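Local coordinates for threonine phosphate decarboxylase-like enzyme (PDB 6OUX), which decarboxylates L-serine O-phosphate to ethanolamine O-phosphate, a pyridoxal phosphate-dependent step in norcobamide biosynthesis, at residues Ser51-Ala55 with Ala298-Tyr302; Ser210-Phe214 with Lys240-Phe246. All blocks are in the same frame, centred on the assembly; numbering follows the deposited sequence.

Contact 1: Ser51-Ala55 with Ala298-Tyr302; sequences SNPYA and ARKQY
The carbonyl oxygen of Ala298 is gripped from both faces of its plane. Tyr302 N reaches Ala298 O at 3.0 Å in the helical bond, while Asn52 ND2 donates to it from the opposite face at 3.2 Å in a nearly straight bond (173°); the oxygen lies in the Asn52 amide plane, but ND2 stands above the carbonyl plane, not on a lone pair. The other end of this amide turns back: Asn52 OD1 accepts weak capping bonds from Tyr54 N at 2.9 Å and Ala55 N at 3.3 Å. Held at both ends, the amide lies stacked over the Tyr302 ring, planes 29° apart, with Asn52 CG 3.5 Å from Tyr302 CG. Because CG of Tyr302 is anti to the backbone N (chi1 -171°), its ring reaches under Asn52 to Pro53, whose CD meets Tyr302 CE1 at 3.6 Å; the hydroxyl bonds to Gly372 O. At the more exposed side, the extended Gln301 lays its amide over a face of Tyr54, with Gln301 CD 3.5 Å from Tyr54 CD1. Tyr54 CB also packs on Ala298 CB. Asn52 is the N-cap of helix 53-68, and its side chain also ties that helix start to helix 289-314.

Contact 2: Ser210-Phe214 with Lys240-Phe246; sequences SFIHF and KSLSKDF
Ser210 OG accepts from Ser241 N at 2.9 Å (159°), joining the loop that follows strand 204-208 to the end of the neighbouring parallel strand 236-241; the same hydroxyl oxygen is also bonded to Asp208. Beside it the packing is tight and mostly buried. Lys240 runs out extended and bends at its last torsion (chi4 -61°), which brings NZ to the syn lone pair of Asp245 OD2 at 2.6 Å, a salt bridge, and to Ser241 O at 3.3 Å. The His213 ring lies against this ion pair: Lys240 CE sits 4.0 Å from the centroid of the His213 ring, and Asp245 OD2 lies over the same face. The edge of His213 points at the face of Phe246 in an offset edge-to-face pair with planes at 73°. A water bridges the two segments, donating to Ser210 O at 3.0 Å and, weakly, to Ser241 O. The partly exposed side is looser. There the extended Lys244 brushes Phe211, Lys244 CD to Phe211 CE1 3.9 Å; the side chain of Phe211 comes within about 4 Å of that of Asn181, which probably binds O-phospho-L-serine. Replacing Lys240 by a methionine would probably leave the buried Asp245 carboxylate without its mate. Such a short buried ion pair probably keeps Asp245 ionised and helps the ST turn of Ser241 to fix the chain turn from strand 236-241 into Phe246.

Overall arrangement
Contact 2 is nested along the chain inside the loop closed by contact 1 (51-55, 210-214, 240-246, 298-302). Their centres lie 11 Å apart, contact 2 nearer the middle of the chain, at the ends of two parallel strands of the seven-stranded sheet, and contact 1 between two helices. They meet directly: Arg299 NH1 probably hydrogen-bonds His213 O at 3.0 Å, the rings of Tyr302 and Phe214 pack together, and Ala55 and Asn52 rest on Asp245 O. Helix 289-314 covers Phe246 through Phe291 and Tyr295. Together they tie this sheet, that of the large domain of fold-type I pyridoxal phosphate enzymes, through helix 289-314 to the start of helix 53-68, beside the probable substrate site.

Contact 1: Ser51-Ala55 with Ala298-Tyr302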
loop_
_atom_site.group_PDB
_atom_site.type_symbol
_atom_site.label_atom_id
_atom_site.label_comp_id
_atom_site.label_asym_id
_atom_site.label_seq_id
_atom_site.Cartn_x
_atom_site.Cartn_y
_atom_site.Cartn_z
ATOM N N SER A 51 -6.206 17.970 -3.813
ATOM C CA SER A 51 -7.141 17.536 -2.819
ATOM C C SER A 51 -8.389 18.376 -3.013
ATOM O O SER A 51 -8.408 19.266 -3.846
ATOM C CB SER A 51 -6.556 17.833 -1.451
ATOM O OG SER A 51 -7.255 17.065 -0.519
ATOM N N ASN A 52 -9.428 18.096 -2.248
ATOM C CA ASN A 52 -10.533 18.993 -2.071
ATOM C C ASN A 52 -10.559 19.237 -0.531
ATOM O O ASN A 52 -10.944 18.355 0.215
ATOM C CB ASN A 52 -11.850 18.372 -2.617
ATOM C CG ASN A 52 -13.105 19.192 -2.242
ATOM O OD1 ASN A 52 -13.051 20.170 -1.455
ATOM N ND2 ASN A 52 -14.218 18.784 -2.737
ATOM N N PRO A 53 -10.164 20.419 -0.082
ATOM C CA PRO A 53 -10.096 20.654 1.350
ATOM C C PRO A 53 -11.472 20.611 2.035
ATOM O O PRO A 53 -11.555 20.201 3.218
ATOM C CB PRO A 53 -9.380 22.009 1.479
ATOM C CG PRO A 53 -9.503 22.660 0.134
ATOM C CD PRO A 53 -9.731 21.592 -0.882
ATOM N N TYR A 54 -12.539 20.885 1.307
ATOM C CA TYR A 54 -13.889 20.708 1.862
ATOM C C TYR A 54 -14.294 19.236 2.063
ATOM O O TYR A 54 -14.929 18.868 3.047
ATOM C CB TYR A 54 -14.921 21.456 1.026
ATOM C CG TYR A 54 -14.622 22.939 0.831
ATOM C CD1 TYR A 54 -14.871 23.874 1.834
ATOM C CD2 TYR A 54 -14.105 23.400 -0.349
ATOM C CE1 TYR A 54 -14.618 25.235 1.646
ATOM C CE2 TYR A 54 -13.874 24.754 -0.573
ATOM C CZ TYR A 54 -14.104 25.686 0.425
ATOM O OH TYR A 54 -13.855 27.055 0.171
ATOM N N ALA A 55 -13.876 18.344 1.171
ATOM C CA ALA A 55 -14.129 16.940 1.439
ATOM C C ALA A 55 -13.202 16.400 2.517
ATOM O O ALA A 55 -13.559 15.489 3.222
ATOM C CB ALA A 55 -13.940 16.121 0.187
ATOM N N ALA A 298 -19.944 19.076 -0.560
ATOM C CA ALA A 298 -18.556 19.493 -0.556
ATOM C C ALA A 298 -17.872 19.543 -1.968
ATOM O O ALA A 298 -16.949 20.351 -2.211
ATOM C CB ALA A 298 -17.739 18.527 0.305
ATOM N N ARG A 299 -18.311 18.635 -2.834
ATOM C CA ARG A 299 -17.810 18.554 -4.209
ATOM C C ARG A 299 -18.314 19.780 -4.983
ATOM O O ARG A 299 -17.524 20.485 -5.548
ATOM C CB ARG A 299 -18.324 17.270 -4.820
ATOM C CG ARG A 299 -17.777 16.956 -6.217
ATOM C CD ARG A 299 -18.372 15.746 -6.892
ATOM N NE ARG A 299 -19.788 15.981 -7.176
ATOM C CZ ARG A 299 -20.286 16.697 -8.199
ATOM N NH1 ARG A 299 -19.502 17.215 -9.156
ATOM N NH2 ARG A 299 -21.604 16.833 -8.301
ATOM N N LYS A 300 -19.609 20.070 -4.897
ATOM C CA LYS A 300 -20.178 21.235 -5.543
ATOM C C LYS A 300 -19.674 22.559 -5.004
ATOM O O LYS A 300 -19.416 23.462 -5.781
ATOM C CB LYS A 300 -21.705 21.253 -5.530
ATOM C CG LYS A 300 -22.336 20.155 -6.335
ATOM C CD LYS A 300 -23.820 20.428 -6.615
ATOM C CE LYS A 300 -24.749 19.683 -5.712
ATOM N NZ LYS A 300 -25.600 18.667 -6.398
ATOM N N GLN A 301 -19.468 22.632 -3.690
ATOM C CA GLN A 301 -18.872 23.790 -3.075
ATOM C C GLN A 301 -17.482 24.041 -3.594
ATOM O O GLN A 301 -17.106 25.201 -3.894
ATOM C CB GLN A 301 -18.862 23.565 -1.555
ATOM C CG GLN A 301 -18.174 24.577 -0.683
ATOM C CD GLN A 301 -18.243 24.178 0.786
ATOM O OE1 GLN A 301 -18.269 22.975 1.129
ATOM N NE2 GLN A 301 -18.235 25.151 1.645
ATOM N N TYR A 302 -16.684 22.975 -3.672
ATOM C CA TYR A 302 -15.345 23.069 -4.224
ATOM C C TYR A 302 -15.322 23.482 -5.724
ATOM O O TYR A 302 -14.498 24.307 -6.120
ATOM C CB TYR A 302 -14.562 21.775 -4.027
ATOM C CG TYR A 302 -13.105 21.927 -4.406
ATOM C CD1 TYR A 302 -12.224 22.674 -3.688
ATOM C CD2 TYR A 302 -12.635 21.342 -5.555
ATOM C CE1 TYR A 302 -10.890 22.817 -4.073
ATOM C CE2 TYR A 302 -11.313 21.477 -5.949
ATOM C CZ TYR A 302 -10.438 22.176 -5.182
ATOM O OH TYR A 302 -9.148 22.268 -5.647
#

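Contact 2: Ser210-Phe214 with Lys240-Phe246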
loop_
_atom_site.group_PDB
_atom_site.type_symbol
_atom_site.label_atom_id
_atom_site.label_comp_id
_atom_site.label_asym_id
_atom_site.label_seq_id
_atom_site.Cartn_x
_atom_site.Cartn_y
_atom_site.Cartn_z
ATOM N N SER A 210 -9.497 10.359 -12.595
ATOM C CA SER A 210 -9.237 10.732 -11.184
ATOM C C SER A 210 -9.741 12.141 -10.819
ATOM O O SER A 210 -10.039 12.438 -9.640
ATOM C CB SER A 210 -7.733 10.593 -10.840
ATOM O OG SER A 210 -7.309 9.231 -10.737
ATOM N N PHE A 211 -9.764 13.035 -11.801
ATOM C CA PHE A 211 -10.289 14.415 -11.581
ATOM C C PHE A 211 -11.703 14.723 -12.037
ATOM O O PHE A 211 -12.100 15.916 -12.077
ATOM C CB PHE A 211 -9.277 15.409 -12.214
ATOM C CG PHE A 211 -7.887 15.173 -11.718
ATOM C CD1 PHE A 211 -7.590 15.402 -10.399
ATOM C CD2 PHE A 211 -6.919 14.604 -12.519
ATOM C CE1 PHE A 211 -6.332 15.152 -9.897
ATOM C CE2 PHE A 211 -5.678 14.306 -12.008
ATOM C CZ PHE A 211 -5.378 14.600 -10.706
ATOM N N ILE A 212 -12.473 13.705 -12.431
ATOM C CA ILE A 212 -13.726 13.943 -13.137
ATOM C C ILE A 212 -14.823 14.518 -12.201
ATOM O O ILE A 212 -15.742 15.170 -12.649
ATOM C CB ILE A 212 -14.257 12.675 -13.860
ATOM C CG1 ILE A 212 -15.250 13.074 -14.984
ATOM C CG2 ILE A 212 -14.833 11.661 -12.885
ATOM C CD1 ILE A 212 -15.610 11.968 -15.930
ATOM N N HIS A 213 -14.666 14.329 -10.914
ATOM C CA HIS A 213 -15.613 14.896 -9.909
ATOM C C HIS A 213 -15.569 16.444 -9.891
ATOM O O HIS A 213 -16.465 17.073 -9.373
ATOM C CB HIS A 213 -15.241 14.416 -8.488
ATOM C CG HIS A 213 -15.852 13.135 -8.078
ATOM N ND1 HIS A 213 -16.269 12.157 -8.967
ATOM C CD2 HIS A 213 -16.040 12.622 -6.834
ATOM C CE1 HIS A 213 -16.702 11.115 -8.280
ATOM N NE2 HIS A 213 -16.594 11.383 -6.991
ATOM N N PHE A 214 -14.529 17.054 -10.443
ATOM C CA PHE A 214 -14.366 18.506 -10.556
ATOM C C PHE A 214 -14.882 19.085 -11.835
ATOM O O PHE A 214 -15.000 20.294 -11.912
ATOM C CB PHE A 214 -12.903 18.910 -10.298
ATOM C CG PHE A 214 -12.361 18.279 -9.055
ATOM C CD1 PHE A 214 -12.939 18.579 -7.823
ATOM C CD2 PHE A 214 -11.402 17.308 -9.109
ATOM C CE1 PHE A 214 -12.501 17.947 -6.679
ATOM C CE2 PHE A 214 -10.943 16.678 -7.951
ATOM C CZ PHE A 214 -11.517 16.984 -6.747
ATOM N N LYS A 240 -9.403 5.295 -11.311
ATOM C CA LYS A 240 -9.810 6.497 -10.537
ATOM C C LYS A 240 -9.214 6.457 -9.136
ATOM O O LYS A 240 -9.372 5.483 -8.408
ATOM C CB LYS A 240 -11.343 6.629 -10.486
ATOM C CG LYS A 240 -11.801 7.845 -9.733
ATOM C CD LYS A 240 -13.221 8.298 -10.030
ATOM C CE LYS A 240 -13.495 9.602 -9.317
ATOM N NZ LYS A 240 -13.355 9.359 -7.855
ATOM N N SER A 241 -8.540 7.545 -8.776
ATOM C CA SER A 241 -8.101 7.777 -7.444
ATOM C C SER A 241 -9.318 7.951 -6.561
ATOM O O SER A 241 -10.339 8.462 -6.988
ATOM C CB SER A 241 -7.180 8.981 -7.395
ATOM O OG SER A 241 -6.950 9.335 -6.040
ATOM N N LEU A 242 -9.240 7.455 -5.348
ATOM C CA LEU A 242 -10.181 7.898 -4.301
ATOM C C LEU A 242 -9.586 8.928 -3.335
ATOM O O LEU A 242 -10.318 9.439 -2.492
ATOM C CB LEU A 242 -10.723 6.707 -3.523
ATOM C CG LEU A 242 -11.554 5.729 -4.342
ATOM C CD1 LEU A 242 -11.777 4.456 -3.526
ATOM C CD2 LEU A 242 -12.889 6.364 -4.730
ATOM N N SER A 243 -8.323 9.302 -3.523
ATOM C CA SER A 243 -7.590 10.214 -2.619
ATOM C C SER A 243 -7.600 11.711 -3.040
ATOM O O SER A 243 -7.655 12.629 -2.214
ATOM C CB SER A 243 -6.170 9.611 -2.397
ATOM O OG SER A 243 -6.297 8.222 -1.880
ATOM N N LYS A 244 -7.650 11.986 -4.321
ATOM C CA LYS A 244 -7.597 13.376 -4.743
ATOM C C LYS A 244 -8.939 14.118 -4.786
ATOM O O LYS A 244 -8.968 15.336 -5.067
ATOM C CB LYS A 244 -6.882 13.468 -6.077
ATOM C CG LYS A 244 -5.453 12.958 -5.955
ATOM C CD LYS A 244 -4.843 12.646 -7.301
ATOM C CE LYS A 244 -3.568 11.851 -7.106
ATOM N NZ LYS A 244 -2.665 12.083 -8.266
ATOM N N ASP A 245 -10.037 13.402 -4.529
ATOM C CA ASP A 245 -11.368 14.024 -4.481
ATOM C C ASP A 245 -12.005 13.821 -3.102
ATOM O O ASP A 245 -12.295 14.799 -2.406
ATOM C CB ASP A 245 -12.255 13.602 -5.682
ATOM C CG ASP A 245 -12.433 12.082 -5.836
ATOM O OD1 ASP A 245 -11.961 11.276 -5.012
ATOM O OD2 ASP A 245 -13.062 11.681 -6.823
ATOM N N PHE A 246 -12.193 12.570 -2.674
ATOM C CA PHE A 246 -12.659 12.311 -1.286
ATOM C C PHE A 246 -11.576 12.736 -0.278
ATOM O O PHE A 246 -11.833 12.736 0.918
ATOM C CB PHE A 246 -13.076 10.857 -1.057
ATOM C CG PHE A 246 -14.235 10.400 -1.921
ATOM C CD1 PHE A 246 -15.557 10.672 -1.553
ATOM C CD2 PHE A 246 -14.015 9.680 -3.103
ATOM C CE1 PHE A 246 -16.620 10.243 -2.348
ATOM C CE2 PHE A 246 -15.073 9.246 -3.884
ATOM C CZ PHE A 246 -16.377 9.527 -3.511
HETATM O O HOH W 1 -9.346 11.440 -6.912
#